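Local coordinates for protein putative lipase/esterase (Lactobacillus plantarum WCFS1, PDB 3BXP) that probably hydrolyses carboxylic ester bonds, as a putative carboxylesterase of the alpha/beta-hydrolase superfamily, at residues F16-W22 with A92-W96; Y35-C41 with G65-L71; V70-Q74 with A86-L90. All coordinates share one frame; numbering follows the deposited sequence. Where two conformers were deposited one is given.

How the contacts relate
The three contacts trace one corner of an alpha/beta-hydrolase sheet. Contact 2 pairs the parallel strands 35-41 and 67-72; contacts 1 and 3 both use helix 85-99, which meets strand 16-23 in the first and the end of strand 67-72 in the second. Contacts 2 and 3 share V70 and L71, and their centres lie about 14 Å apart; the centre of contact 1 is about 9 Å from each. Strand 16-23 runs beside 67-72, with Y21 N 2.8 Å from T68 O. Contact 3 approaches the likely active site: Y73, like C41 of contact 2, touches the probable nucleophile elbow, and the Q74 side chain lies about 6 Å from a bound HEPES buffer molecule.

Contact 1 of 3, residues F16-W22 with A92-W96; sequences FQITAYW and ATIDW
I18 presses its terminal methyl onto the indole of W96, an instance of how an alpha/beta-hydrolase lays a helix across one face of its central sheet. The CD1 of I18 stands 3.7 Å from the centroid of the six-membered ring of W96, 23° off the ring normal, a CH-pi contact over the face. With CG1 of I18 held between its backbone N and carbonyl carbon and the chain extended beyond it, this puts CD1 over the W96 ring. A20 meets the same indole at its edge, its CB 4.1 Å from W96 CH2. The second tryptophan, W22, approaches obliquely: its CZ2 is 3.6 Å from W96 CH2, and the two six-membered rings are inclined by 37°. A20 CB also sits over one face of W22, so it touches both indoles, one over a face and one at an edge. At the other end of the strand F16 leans on the preceding helical turn, with CZ 4.1 Å from A92 CB. Contact across the segments is wholly by side chains, without a hydrogen bond, because strand 16-22 and helix 92-96 have their axes 11.1 Å apart at closest approach.

The next shell positions W22. Its NE1 is hydrogen-bonded to E5 OE1 on the neighbouring strand, and H104 stacks on its ring. On the helix, T93 carries OG1 beside its own backbone N, from where the hydroxyl bonds to Q89 O one turn earlier; that same OG1 lies 3.1 Å from F16 CE2.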
loop_
_atom_site.group_PDB
_atom_site.type_symbol
_atom_site.label_atom_id
_atom_site.label_comp_id
_atom_site.label_asym_id
_atom_site.label_seq_id
_atom_site.Cartn_x
_atom_site.Cartn_y
_atom_site.Cartn_z
ATOM N N PHE B 16 -27.076 -16.713 14.006
ATOM C CA PHE B 16 -26.110 -15.630 14.145
ATOM C C PHE B 16 -26.815 -14.306 14.255
ATOM O O PHE B 16 -27.933 -14.139 13.751
ATOM C CB PHE B 16 -25.148 -15.569 12.966
ATOM C CG PHE B 16 -25.821 -15.363 11.633
ATOM C CD1 PHE B 16 -26.449 -16.422 10.994
ATOM C CD2 PHE B 16 -25.802 -14.114 11.001
ATOM C CE1 PHE B 16 -27.066 -16.251 9.781
ATOM C CE2 PHE B 16 -26.431 -13.958 9.776
ATOM C CZ PHE B 16 -27.041 -15.005 9.162
ATOM N N GLN B 17 -26.164 -13.359 14.912
ATOM C CA GLN B 17 -26.760 -12.053 15.113
ATOM C C GLN B 17 -26.185 -10.953 14.251
ATOM O O GLN B 17 -24.976 -10.801 14.058
ATOM C CB GLN B 17 -26.712 -11.665 16.573
ATOM C CG GLN B 17 -27.697 -12.500 17.394
ATOM C CD GLN B 17 -27.510 -12.287 18.856
ATOM O OE1 GLN B 17 -26.405 -11.987 19.299
ATOM N NE2 GLN B 17 -28.585 -12.440 19.630
ATOM N N ILE B 18 -27.114 -10.149 13.766
ATOM C CA ILE B 18 -26.763 -9.005 12.960
ATOM C C ILE B 18 -27.438 -7.776 13.563
ATOM O O ILE B 18 -28.485 -7.878 14.226
ATOM C CB ILE B 18 -27.241 -9.179 11.514
ATOM C CG1 ILE B 18 -28.778 -9.078 11.458
ATOM C CG2 ILE B 18 -26.655 -10.468 10.899
ATOM C CD1 ILE B 18 -29.335 -8.988 10.001
ATOM N N THR B 19 -26.853 -6.617 13.331
ATOM C CA THR B 19 -27.531 -5.327 13.560
ATOM C C THR B 19 -27.483 -4.559 12.254
ATOM O O THR B 19 -26.401 -4.327 11.685
ATOM C CB THR B 19 -26.846 -4.519 14.670
ATOM O OG1 THR B 19 -26.915 -5.261 15.889
ATOM C CG2 THR B 19 -27.516 -3.146 14.895
ATOM N N ALA B 20 -28.650 -4.113 11.807
ATOM C CA ALA B 20 -28.742 -3.234 10.642
ATOM C C ALA B 20 -28.949 -1.794 11.051
ATOM O O ALA B 20 -29.701 -1.471 11.958
ATOM C CB ALA B 20 -29.864 -3.654 9.703
ATOM N N TYR B 21 -28.198 -0.959 10.385
ATOM C CA TYR B 21 -28.326 0.488 10.565
ATOM C C TYR B 21 -28.765 1.079 9.235
ATOM O O TYR B 21 -27.966 1.219 8.301
ATOM C CB TYR B 21 -26.991 1.061 10.973
ATOM C CG TYR B 21 -26.423 0.472 12.232
ATOM C CD1 TYR B 21 -26.788 0.963 13.480
ATOM C CD2 TYR B 21 -25.537 -0.576 12.171
ATOM C CE1 TYR B 21 -26.242 0.427 14.631
ATOM C CE2 TYR B 21 -24.979 -1.116 13.338
ATOM C CZ TYR B 21 -25.344 -0.590 14.550
ATOM O OH TYR B 21 -24.786 -1.128 15.682
ATOM N N TRP B 22 -30.063 1.375 9.176
ATOM C CA TRP B 22 -30.706 1.841 7.968
ATOM C C TRP B 22 -30.683 3.335 7.928
ATOM O O TRP B 22 -31.285 4.001 8.760
ATOM C CB TRP B 22 -32.149 1.317 7.877
ATOM C CG TRP B 22 -32.331 -0.116 7.955
ATOM C CD1 TRP B 22 -33.046 -0.811 8.917
ATOM C CD2 TRP B 22 -31.834 -1.126 7.037
ATOM N NE1 TRP B 22 -33.017 -2.151 8.647
ATOM C CE2 TRP B 22 -32.266 -2.383 7.525
ATOM C CE3 TRP B 22 -31.061 -1.087 5.875
ATOM C CZ2 TRP B 22 -31.972 -3.582 6.866
ATOM C CZ3 TRP B 22 -30.737 -2.282 5.245
ATOM C CH2 TRP B 22 -31.225 -3.510 5.721
ATOM N N ALA B 92 -26.095 -15.688 3.627
ATOM C CA ALA B 92 -27.448 -15.520 4.142
ATOM C C ALA B 92 -27.745 -14.042 4.480
ATOM O O ALA B 92 -28.875 -13.589 4.351
ATOM C CB ALA B 92 -27.692 -16.427 5.350
ATOM N N THR B 93 -26.719 -13.305 4.900
ATOM C CA THR B 93 -26.878 -11.888 5.295
ATOM C C THR B 93 -27.057 -11.022 4.039
ATOM O O THR B 93 -27.872 -10.052 4.001
ATOM C CB THR B 93 -25.671 -11.408 6.159
ATOM O OG1 THR B 93 -25.518 -12.248 7.307
ATOM C CG2 THR B 93 -25.847 -9.959 6.607
ATOM N N ILE B 94 -26.253 -11.318 3.040
ATOM C CA ILE B 94 -26.408 -10.670 1.753
ATOM C C ILE B 94 -27.836 -10.945 1.212
ATOM O O ILE B 94 -28.554 -10.023 0.774
ATOM C CB ILE B 94 -25.348 -11.129 0.734
ATOM C CG1 ILE B 94 -23.935 -10.607 1.136
ATOM C CG2 ILE B 94 -25.730 -10.643 -0.648
ATOM C CD1 ILE B 94 -22.758 -11.321 0.406
ATOM N N ASP B 95 -28.262 -12.194 1.268
ATOM C CA ASP B 95 -29.636 -12.532 0.862
ATOM C C ASP B 95 -30.676 -11.752 1.659
ATOM O O ASP B 95 -31.566 -11.090 1.125
ATOM C CB ASP B 95 -29.830 -14.026 1.052
ATOM C CG ASP B 95 -31.148 -14.534 0.520
ATOM O OD1 ASP B 95 -32.151 -14.156 1.093
ATOM O OD2 ASP B 95 -31.180 -15.354 -0.407
ATOM N N TRP B 96 -30.508 -11.742 2.974
ATOM C CA TRP B 96 -31.452 -10.990 3.808
ATOM C C TRP B 96 -31.529 -9.502 3.405
ATOM O O TRP B 96 -32.607 -8.915 3.254
ATOM C CB TRP B 96 -31.109 -11.166 5.289
ATOM C CG TRP B 96 -32.067 -10.462 6.179
ATOM C CD1 TRP B 96 -33.327 -10.887 6.564
ATOM C CD2 TRP B 96 -31.860 -9.189 6.819
ATOM N NE1 TRP B 96 -33.892 -9.944 7.404
ATOM C CE2 TRP B 96 -33.019 -8.902 7.565
ATOM C CE3 TRP B 96 -30.791 -8.269 6.839
ATOM C CZ2 TRP B 96 -33.141 -7.724 8.328
ATOM C CZ3 TRP B 96 -30.930 -7.099 7.586
ATOM C CH2 TRP B 96 -32.097 -6.850 8.318
#

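Contact 2 of 3, residues Y35-C41 with G65-L71; sequences YPIMIIC and GMHTVVL
V69 O is gripped from strand 35-41 by two donors: the backbone N of I40 at 2.7 Å, with an N-H...O angle of 171°, and, far more weakly, the CA-H of I39. H67 O, two residues earlier, repeats the pattern, taking the N of M38 and the CA-H of I37. In return, P36 O, M38 O and I40 O accept the amides of H67, V69 and L71, and the last of these bonds, 2.9 Å from L71 N to I40 O, is almost straight. This is the ladder of a parallel pair, joined here through helix 54-63 in a beta-alpha-beta crossover of the alpha/beta-hydrolase sheet.

Each face is packed by a different helix. On the one bearing M38 and T68, the selenomethionines M38 and M66 meet through their CE methyls beside M61 of helix 54-63, though how closely is doubtful, since the end of M66 is distorted. On the other, I37 CD1 lies 3.8 Å from V69 CG2, and I39 and L71 continue the apolar surface toward helix 85-99.

At the start of the ladder Y35 turns its edge to the face of H67, the planes at 73° and CD2 of Y35 3.6 Å from H67 CE1, while Y35 CB sits over the imidazole. Both ring nitrogens are engaged, ND1 with L23 N and NE2 with H105 O. A leucine in place of H67 would probably leave L23 N and H105 O without these mates and take from Y35 its aromatic face. Such bonding implies an imidazole that receives at ND1 and gives at NE2, and so is probably neutral.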
loop_
_atom_site.group_PDB
_atom_site.type_symbol
_atom_site.label_atom_id
_atom_site.label_comp_id
_atom_site.label_asym_id
_atom_site.label_seq_id
_atom_site.Cartn_x
_atom_site.Cartn_y
_atom_site.Cartn_z
ATOM N N TYR B 35 -29.385 3.619 -1.365
ATOM C CA TYR B 35 -28.021 3.810 -0.852
ATOM C C TYR B 35 -27.238 2.523 -0.953
ATOM O O TYR B 35 -27.784 1.416 -0.764
ATOM C CB TYR B 35 -27.990 4.215 0.636
ATOM C CG TYR B 35 -28.695 5.493 0.990
ATOM C CD1 TYR B 35 -28.382 6.684 0.379
ATOM C CD2 TYR B 35 -29.654 5.488 1.987
ATOM C CE1 TYR B 35 -29.071 7.864 0.740
ATOM C CE2 TYR B 35 -30.305 6.630 2.363
ATOM C CZ TYR B 35 -30.026 7.801 1.757
ATOM O OH TYR B 35 -30.727 8.918 2.214
ATOM N N PRO B 36 -25.929 2.636 -1.253
ATOM C CA PRO B 36 -25.051 1.500 -1.056
ATOM C C PRO B 36 -25.070 1.012 0.379
ATOM O O PRO B 36 -25.544 1.677 1.291
ATOM C CB PRO B 36 -23.618 2.056 -1.375
ATOM C CG PRO B 36 -23.817 3.377 -2.011
ATOM C CD PRO B 36 -25.176 3.878 -1.493
ATOM N N ILE B 37 -24.543 -0.185 0.599
ATOM C CA ILE B 37 -24.568 -0.772 1.944
ATOM C C ILE B 37 -23.264 -1.519 2.203
ATOM O O ILE B 37 -22.745 -2.257 1.337
ATOM C CB ILE B 37 -25.821 -1.746 2.100
ATOM C CG1 ILE B 37 -25.910 -2.425 3.487
ATOM C CG2 ILE B 37 -25.811 -2.882 1.055
ATOM C CD1 ILE B 37 -27.315 -2.715 3.918
HETATM N N MSE B 38 -22.749 -1.324 3.385
HETATM C CA MSE B 38 -21.524 -2.005 3.820
HETATM C C MSE B 38 -21.871 -2.995 4.896
HETATM O O MSE B 38 -22.391 -2.638 5.935
HETATM C CB MSE B 38 -20.494 -1.027 4.391
HETATM C CG MSE B 38 -19.224 -1.693 4.688
HETATM SE SE MSE B 38 -17.847 -0.402 5.190
HETATM C CE MSE B 38 -17.726 0.578 3.491
ATOM N N ILE B 39 -21.464 -4.231 4.667
ATOM C CA ILE B 39 -21.560 -5.308 5.671
ATOM C C ILE B 39 -20.213 -5.517 6.353
ATOM O O ILE B 39 -19.216 -5.843 5.690
ATOM C CB ILE B 39 -21.938 -6.659 5.020
ATOM C CG1 ILE B 39 -23.263 -6.596 4.257
ATOM C CG2 ILE B 39 -21.972 -7.790 6.114
ATOM C CD1 ILE B 39 -23.498 -7.900 3.387
ATOM N N ILE B 40 -20.215 -5.328 7.658
ATOM C CA ILE B 40 -18.971 -5.295 8.469
ATOM C C ILE B 40 -18.833 -6.610 9.237
ATOM O O ILE B 40 -19.745 -7.000 10.025
ATOM C CB ILE B 40 -18.946 -4.083 9.443
ATOM C CG1 ILE B 40 -18.887 -2.740 8.709
ATOM C CG2 ILE B 40 -17.742 -4.221 10.400
ATOM C CD1 ILE B 40 -19.240 -1.540 9.607
ATOM N N CYS B 41 -17.755 -7.350 8.920
ATOM C CA CYS B 41 -17.379 -8.533 9.649
ATOM C C CYS B 41 -16.289 -8.093 10.641
ATOM O O CYS B 41 -15.212 -7.758 10.231
ATOM C CB CYS B 41 -16.875 -9.636 8.703
ATOM S SG CYS B 41 -18.197 -10.291 7.694
ATOM N N GLY B 65 -23.058 8.395 3.387
ATOM C CA GLY B 65 -24.283 8.035 2.637
ATOM C C GLY B 65 -24.445 6.565 2.290
ATOM O O GLY B 65 -24.756 6.197 1.151
HETATM N N MSE B 66 -24.218 5.724 3.291
HETATM C CA MSE B 66 -24.374 4.287 3.143
HETATM C C MSE B 66 -25.126 3.693 4.304
HETATM O O MSE B 66 -25.056 4.176 5.437
HETATM C CB MSE B 66 -22.998 3.646 3.072
HETATM C CG MSE B 66 -22.186 4.175 1.925
HETATM SE SE MSE B 66 -20.451 3.242 1.941
HETATM C CE MSE B 66 -20.602 2.517 3.410
ATOM N N HIS B 67 -25.798 2.600 4.025
ATOM C CA HIS B 67 -26.317 1.754 5.104
ATOM C C HIS B 67 -25.158 0.888 5.640
ATOM O O HIS B 67 -24.176 0.686 4.914
ATOM C CB HIS B 67 -27.319 0.795 4.549
ATOM C CG HIS B 67 -28.524 1.391 3.928
ATOM N ND1 HIS B 67 -29.437 2.147 4.628
ATOM C CD2 HIS B 67 -29.014 1.252 2.671
ATOM C CE1 HIS B 67 -30.447 2.443 3.820
ATOM N NE2 HIS B 67 -30.216 1.908 2.633
ATOM N N THR B 68 -25.282 0.412 6.885
ATOM C CA THR B 68 -24.333 -0.586 7.353
ATOM C C THR B 68 -25.022 -1.687 8.087
ATOM O O THR B 68 -26.030 -1.486 8.738
ATOM C CB THR B 68 -23.215 0.037 8.188
ATOM O OG1 THR B 68 -23.733 0.544 9.423
ATOM C CG2 THR B 68 -22.530 1.138 7.394
ATOM N N VAL B 69 -24.461 -2.888 7.965
ATOM C CA VAL B 69 -24.955 -4.068 8.731
ATOM C C VAL B 69 -23.732 -4.688 9.365
ATOM O O VAL B 69 -22.720 -4.883 8.686
ATOM C CB VAL B 69 -25.669 -5.123 7.823
ATOM C CG1 VAL B 69 -25.957 -6.500 8.574
ATOM C CG2 VAL B 69 -26.999 -4.556 7.207
ATOM N N VAL B 70 -23.802 -4.985 10.658
ATOM C CA VAL B 70 -22.722 -5.715 11.330
ATOM C C VAL B 70 -23.139 -7.145 11.492
ATOM O O VAL B 70 -24.246 -7.402 11.953
ATOM C CB VAL B 70 -22.375 -5.062 12.701
ATOM C CG1 VAL B 70 -21.277 -5.903 13.405
ATOM C CG2 VAL B 70 -21.921 -3.567 12.497
ATOM N N LEU B 71 -22.269 -8.049 11.022
ATOM C CA LEU B 71 -22.478 -9.497 10.950
ATOM C C LEU B 71 -21.589 -10.177 11.978
ATOM O O LEU B 71 -20.385 -10.189 11.840
ATOM C CB LEU B 71 -22.165 -10.029 9.562
ATOM C CG LEU B 71 -22.034 -11.585 9.554
ATOM C CD1 LEU B 71 -23.249 -12.344 10.075
ATOM C CD2 LEU B 71 -21.629 -11.969 8.108
#

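Contact 3 of 3, residues V70-Q74 with A86-L90; sequences VLNYQ and ALQQL
Q89 reaches from its helix across Q74, its amide lying alongside the CB of that residue, with OE1 3.5 Å from Q74 CB. The same OE1 accepts the backbone N of Q74 at 2.7 Å, in the plane of the amide and on a lone pair, although the N-H...O angle of 148° leaves the bond somewhat bent. The Q89 chain is extended beyond CG, which is how a residue of helix 85-99 spans the distance to the loop. The two glutamine amides are inclined by only 27°, but Q89 NE2 and Q74 OE1 do not bond; NE2 is taken instead by H14 O.

Nearer the sheet, contact becomes apolar. L71 sends CD2 against the helix backbone, 3.6 Å from L90 CA, and touches L90 CD1 as well, the two leucines crossing at about a right angle. Between these regions the chain bends in an inverse gamma turn centred on N72, whose closing bond, Y73 N to L71 O, is weak. The turn brings Y73 in beside the helix, its CB 4.0 Å from A86 CB. A chi1 of 56° turns the phenol of Y73 away from A86: its OH bonds to P42 O, just past strand 35-41, and its ring meets H49 edge-to-face and packs on A118 of the probable nucleophile elbow.

This contact therefore ties the end of strand 67-72, close to the likely catalytic region, to the helix that follows it. Gripped at both its oxygen and its nitrogen, the Q89 amide is probably held against flipping, and a buried backbone N-H is satisfied by a side chain.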
loop_
_atom_site.group_PDB
_atom_site.type_symbol
_atom_site.label_atom_id
_atom_site.label_comp_id
_atom_site.label_asym_id
_atom_site.label_seq_id
_atom_site.Cartn_x
_atom_site.Cartn_y
_atom_site.Cartn_z
ATOM N N VAL B 70 -23.802 -4.985 10.658
ATOM C CA VAL B 70 -22.722 -5.715 11.330
ATOM C C VAL B 70 -23.139 -7.145 11.492
ATOM O O VAL B 70 -24.246 -7.402 11.953
ATOM C CB VAL B 70 -22.375 -5.062 12.701
ATOM C CG1 VAL B 70 -21.277 -5.903 13.405
ATOM C CG2 VAL B 70 -21.921 -3.567 12.497
ATOM N N LEU B 71 -22.269 -8.049 11.022
ATOM C CA LEU B 71 -22.478 -9.497 10.950
ATOM C C LEU B 71 -21.589 -10.177 11.978
ATOM O O LEU B 71 -20.385 -10.189 11.840
ATOM C CB LEU B 71 -22.165 -10.029 9.562
ATOM C CG LEU B 71 -22.034 -11.585 9.554
ATOM C CD1 LEU B 71 -23.249 -12.344 10.075
ATOM C CD2 LEU B 71 -21.629 -11.969 8.108
ATOM N N ASN B 72 -22.197 -10.678 13.048
ATOM C CA ASN B 72 -21.487 -11.408 14.064
ATOM C C ASN B 72 -21.370 -12.881 13.691
ATOM O O ASN B 72 -22.141 -13.666 14.107
ATOM C CB ASN B 72 -22.209 -11.222 15.399
ATOM C CG ASN B 72 -21.788 -9.941 16.166
ATOM O OD1 ASN B 72 -21.006 -9.105 15.710
ATOM N ND2 ASN B 72 -22.286 -9.836 17.387
ATOM N N TYR B 73 -20.394 -13.187 12.867
ATOM C CA TYR B 73 -20.225 -14.508 12.223
ATOM C C TYR B 73 -19.797 -15.549 13.273
ATOM O O TYR B 73 -19.318 -15.236 14.372
ATOM C CB TYR B 73 -19.234 -14.391 11.038
ATOM C CG TYR B 73 -17.940 -13.812 11.527
ATOM C CD1 TYR B 73 -17.033 -14.614 12.191
ATOM C CD2 TYR B 73 -17.642 -12.445 11.391
ATOM C CE1 TYR B 73 -15.839 -14.103 12.726
ATOM C CE2 TYR B 73 -16.459 -11.911 11.941
ATOM C CZ TYR B 73 -15.573 -12.735 12.610
ATOM O OH TYR B 73 -14.427 -12.194 13.179
ATOM N N GLN B 74 -19.938 -16.809 12.895
ATOM C CA GLN B 74 -19.584 -17.926 13.762
ATOM C C GLN B 74 -18.207 -17.799 14.389
ATOM O O GLN B 74 -17.189 -17.618 13.696
ATOM C CB GLN B 74 -19.613 -19.193 12.915
ATOM C CG GLN B 74 -19.506 -20.446 13.654
ATOM C CD GLN B 74 -20.646 -20.638 14.600
ATOM O OE1 GLN B 74 -21.798 -20.648 14.189
ATOM N NE2 GLN B 74 -20.343 -20.795 15.882
ATOM N N ALA B 86 -19.384 -19.587 8.675
ATOM C CA ALA B 86 -19.303 -18.132 8.513
ATOM C C ALA B 86 -19.584 -17.691 7.073
ATOM O O ALA B 86 -20.166 -16.639 6.882
ATOM C CB ALA B 86 -17.939 -17.574 8.995
ATOM N N LEU B 87 -19.124 -18.460 6.100
ATOM C CA LEU B 87 -19.330 -18.178 4.662
ATOM C C LEU B 87 -20.833 -18.226 4.290
ATOM O O LEU B 87 -21.357 -17.330 3.623
ATOM C CB LEU B 87 -18.541 -19.163 3.787
ATOM C CG LEU B 87 -17.039 -19.157 3.899
ATOM C CD1 LEU B 87 -16.470 -20.332 3.113
ATOM C CD2 LEU B 87 -16.450 -17.831 3.413
ATOM N N GLN B 88 -21.521 -19.240 4.813
ATOM C CA GLN B 88 -22.979 -19.433 4.619
ATOM C C GLN B 88 -23.755 -18.285 5.268
ATOM O O GLN B 88 -24.670 -17.718 4.672
ATOM C CB GLN B 88 -23.400 -20.827 5.121
ATOM C CG GLN B 88 -22.745 -21.931 4.291
ATOM C CD GLN B 88 -22.711 -23.344 4.882
ATOM O OE1 GLN B 88 -22.873 -23.576 6.069
ATOM N NE2 GLN B 88 -22.410 -24.297 4.019
ATOM N N GLN B 89 -23.321 -17.879 6.464
ATOM C CA GLN B 89 -23.959 -16.758 7.185
ATOM C C GLN B 89 -23.779 -15.422 6.474
ATOM O O GLN B 89 -24.681 -14.608 6.437
ATOM C CB GLN B 89 -23.389 -16.658 8.592
ATOM C CG GLN B 89 -23.682 -17.845 9.484
ATOM C CD GLN B 89 -22.882 -17.860 10.792
ATOM O OE1 GLN B 89 -21.771 -17.293 10.916
ATOM N NE2 GLN B 89 -23.452 -18.546 11.794
ATOM N N LEU B 90 -22.607 -15.218 5.905
ATOM C CA LEU B 90 -22.341 -13.994 5.162
ATOM C C LEU B 90 -23.227 -14.036 3.887
ATOM O O LEU B 90 -23.860 -13.060 3.538
ATOM C CB LEU B 90 -20.873 -13.881 4.832
ATOM C CG LEU B 90 -20.379 -12.689 4.012
ATOM C CD1 LEU B 90 -21.038 -11.341 4.426
ATOM C CD2 LEU B 90 -18.845 -12.605 4.076
#